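Local coordinates for ATP-binding protein (Mycobacterium tuberculosis, PDB 5UKV) that probably acts, as a whole protein, as a membrane sensor histidine kinase that autophosphorylates with ATP, this piece being its dimerization and histidine-phosphotransfer domain, at residues T31-A36 with R53-A58. The protein carries 1 engineered substitution. Residues are numbered along the deposited sequence; the frame is centred on the assembly and turned at random.
Sequences TIRGFA and RIESEA
Residues 31-36 and 53-58 are both α-helical, with backbone hydrogen bonds from N of i to O of i-4 such as Phe35 N to Thr31 O (2.9 Å) and Glu57 N to Arg53 O (3.0 Å). The segment axes run antiparallel at 162° and approach to 9.3 Å, and the register is set by Ile32 and Ile54, whose CA atoms lie 5.1 Å apart. No hydrogen bond crosses between them; 351 Å² is buried, by side chains packing on each other and on the facing backbone. Both isoleucines are mt rotamers. Their CA-to-CB bonds point sideways, yet Ile32 CG2 meets Ile54 CG2 at 4.1 Å, and the t chi2 of Ile32 (153°) carries its CD1 to 3.9 Å from Ala58 N and 4.4 Å from Ala58 CB. Ile54 extends the other way along the interface, its CD1 3.9 Å from CB of Phe35 (chi1 m). Thr31, chi1 m, directs CG2 at the aliphatic part of Glu57 (CG, 3.8 Å) and at Arg53 CG (4.0 Å). Arg53 (t, p, p) curls along its own helix, so that NH1 forms a salt bridge with Glu57 OE2 at 2.9 Å; Glu57, folded by chi1 and chi2 both m, also pairs with Arg60 through OE1. Ile32 additionally packs on Ile54 of the second subunit, and Glu55, whose CA-to-CB bond points away from 31-36, forms a salt bridge with Arg40 of that subunit. Joining helices 2-40 and 47-71 near their connecting loop, this apolar seam continued across the dimer is characteristic of the helical-hairpin DHp (HisKA) domain, two copies of which form the four-helix bundle of histidine kinases.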
loop_
_atom_site.group_PDB
_atom_site.type_symbol
_atom_site.label_atom_id
_atom_site.label_comp_id
_atom_site.label_asym_id
_atom_site.label_seq_id
_atom_site.Cartn_x
_atom_site.Cartn_y
_atom_site.Cartn_z
ATOM N N THR A 31 -1.683 -6.985 9.155
ATOM C CA THR A 31 -0.941 -8.202 9.397
ATOM C C THR A 31 0.623 -8.131 9.524
ATOM O O THR A 31 1.173 -8.608 10.486
ATOM C CB THR A 31 -1.324 -9.280 8.423
ATOM O OG1 THR A 31 -2.728 -9.577 8.613
ATOM C CG2 THR A 31 -0.627 -10.586 8.707
ATOM N N ILE A 32 1.303 -7.595 8.497
ATOM C CA ILE A 32 2.695 -7.408 8.541
ATOM C C ILE A 32 3.081 -6.621 9.799
ATOM O O ILE A 32 3.990 -7.012 10.573
ATOM C CB ILE A 32 3.164 -6.730 7.259
ATOM C CG1 ILE A 32 2.970 -7.594 6.023
ATOM C CG2 ILE A 32 4.617 -6.352 7.428
ATOM C CD1 ILE A 32 2.777 -6.895 4.678
ATOM N N ARG A 33 2.399 -5.521 10.050
ATOM C CA ARG A 33 2.691 -4.719 11.219
ATOM C C ARG A 33 2.456 -5.428 12.541
ATOM O O ARG A 33 3.271 -5.379 13.384
ATOM C CB ARG A 33 1.893 -3.445 11.212
ATOM C CG ARG A 33 2.399 -2.400 10.266
ATOM C CD ARG A 33 1.564 -1.156 10.332
ATOM N NE ARG A 33 2.167 -0.208 11.235
ATOM C CZ ARG A 33 1.838 1.068 11.245
ATOM N NH1 ARG A 33 0.901 1.476 10.412
ATOM N NH2 ARG A 33 2.436 1.914 12.065
ATOM N N GLY A 34 1.345 -6.116 12.653
ATOM C CA GLY A 34 1.025 -6.813 13.808
ATOM C C GLY A 34 2.025 -7.881 14.120
ATOM O O GLY A 34 2.370 -8.081 15.255
ATOM N N PHE A 35 2.450 -8.602 13.111
ATOM C CA PHE A 35 3.424 -9.679 13.278
ATOM C C PHE A 35 4.787 -9.148 13.695
ATOM O O PHE A 35 5.478 -9.724 14.538
ATOM C CB PHE A 35 3.489 -10.604 12.060
ATOM C CG PHE A 35 2.422 -11.625 11.984
ATOM C CD1 PHE A 35 1.239 -11.555 12.718
ATOM C CD2 PHE A 35 2.625 -12.807 11.264
ATOM C CE1 PHE A 35 0.253 -12.587 12.628
ATOM C CE2 PHE A 35 1.614 -13.834 11.207
ATOM C CZ PHE A 35 0.448 -13.717 11.909
ATOM N N ALA A 36 5.185 -8.019 13.123
ATOM C CA ALA A 36 6.438 -7.392 13.565
ATOM C C ALA A 36 6.393 -6.868 14.956
ATOM O O ALA A 36 7.332 -7.025 15.716
ATOM C CB ALA A 36 6.865 -6.293 12.584
ATOM N N ARG A 53 4.548 -15.596 6.968
ATOM C CA ARG A 53 3.293 -14.905 6.843
ATOM C C ARG A 53 3.541 -13.500 6.334
ATOM O O ARG A 53 2.822 -13.030 5.526
ATOM C CB ARG A 53 2.518 -14.869 8.141
ATOM C CG ARG A 53 1.254 -14.015 8.074
ATOM C CD ARG A 53 0.306 -14.405 6.933
ATOM N NE ARG A 53 -0.051 -15.803 6.984
ATOM C CZ ARG A 53 -0.845 -16.425 6.137
ATOM N NH1 ARG A 53 -1.387 -15.777 5.136
ATOM N NH2 ARG A 53 -1.113 -17.704 6.312
ATOM N N ILE A 54 4.557 -12.850 6.861
ATOM C CA ILE A 54 4.903 -11.544 6.428
ATOM C C ILE A 54 5.224 -11.508 4.958
ATOM O O ILE A 54 4.726 -10.652 4.239
ATOM C CB ILE A 54 6.030 -10.904 7.252
ATOM C CG1 ILE A 54 5.505 -10.528 8.638
ATOM C CG2 ILE A 54 6.643 -9.732 6.441
ATOM C CD1 ILE A 54 6.606 -10.205 9.674
ATOM N N GLU A 55 5.988 -12.465 4.473
ATOM C CA GLU A 55 6.337 -12.559 3.081
ATOM C C GLU A 55 5.119 -12.782 2.198
ATOM O O GLU A 55 4.991 -12.221 1.171
ATOM C CB GLU A 55 7.346 -13.679 2.866
ATOM C CG GLU A 55 8.731 -13.338 3.329
ATOM C CD GLU A 55 9.746 -14.478 3.170
ATOM O OE1 GLU A 55 9.866 -15.309 4.058
ATOM O OE2 GLU A 55 10.432 -14.523 2.151
ATOM N N SER A 56 4.224 -13.614 2.657
ATOM C CA SER A 56 3.037 -13.937 1.955
ATOM C C SER A 56 2.156 -12.697 1.784
ATOM O O SER A 56 1.737 -12.371 0.715
ATOM C CB SER A 56 2.336 -15.013 2.759
ATOM O OG SER A 56 1.112 -15.316 2.232
ATOM N N GLU A 57 1.991 -11.957 2.845
ATOM C CA GLU A 57 1.161 -10.714 2.788
ATOM C C GLU A 57 1.842 -9.663 1.907
ATOM O O GLU A 57 1.141 -9.000 1.181
ATOM C CB GLU A 57 0.800 -10.223 4.166
ATOM C CG GLU A 57 -0.061 -11.202 4.999
ATOM C CD GLU A 57 -1.252 -11.755 4.267
ATOM O OE1 GLU A 57 -1.906 -11.011 3.523
ATOM O OE2 GLU A 57 -1.475 -12.972 4.357
ATOM N N ALA A 58 3.167 -9.614 1.865
ATOM C CA ALA A 58 3.859 -8.622 1.106
ATOM C C ALA A 58 3.657 -8.961 -0.378
ATOM O O ALA A 58 3.523 -8.060 -1.208
ATOM C CB ALA A 58 5.331 -8.520 1.467
#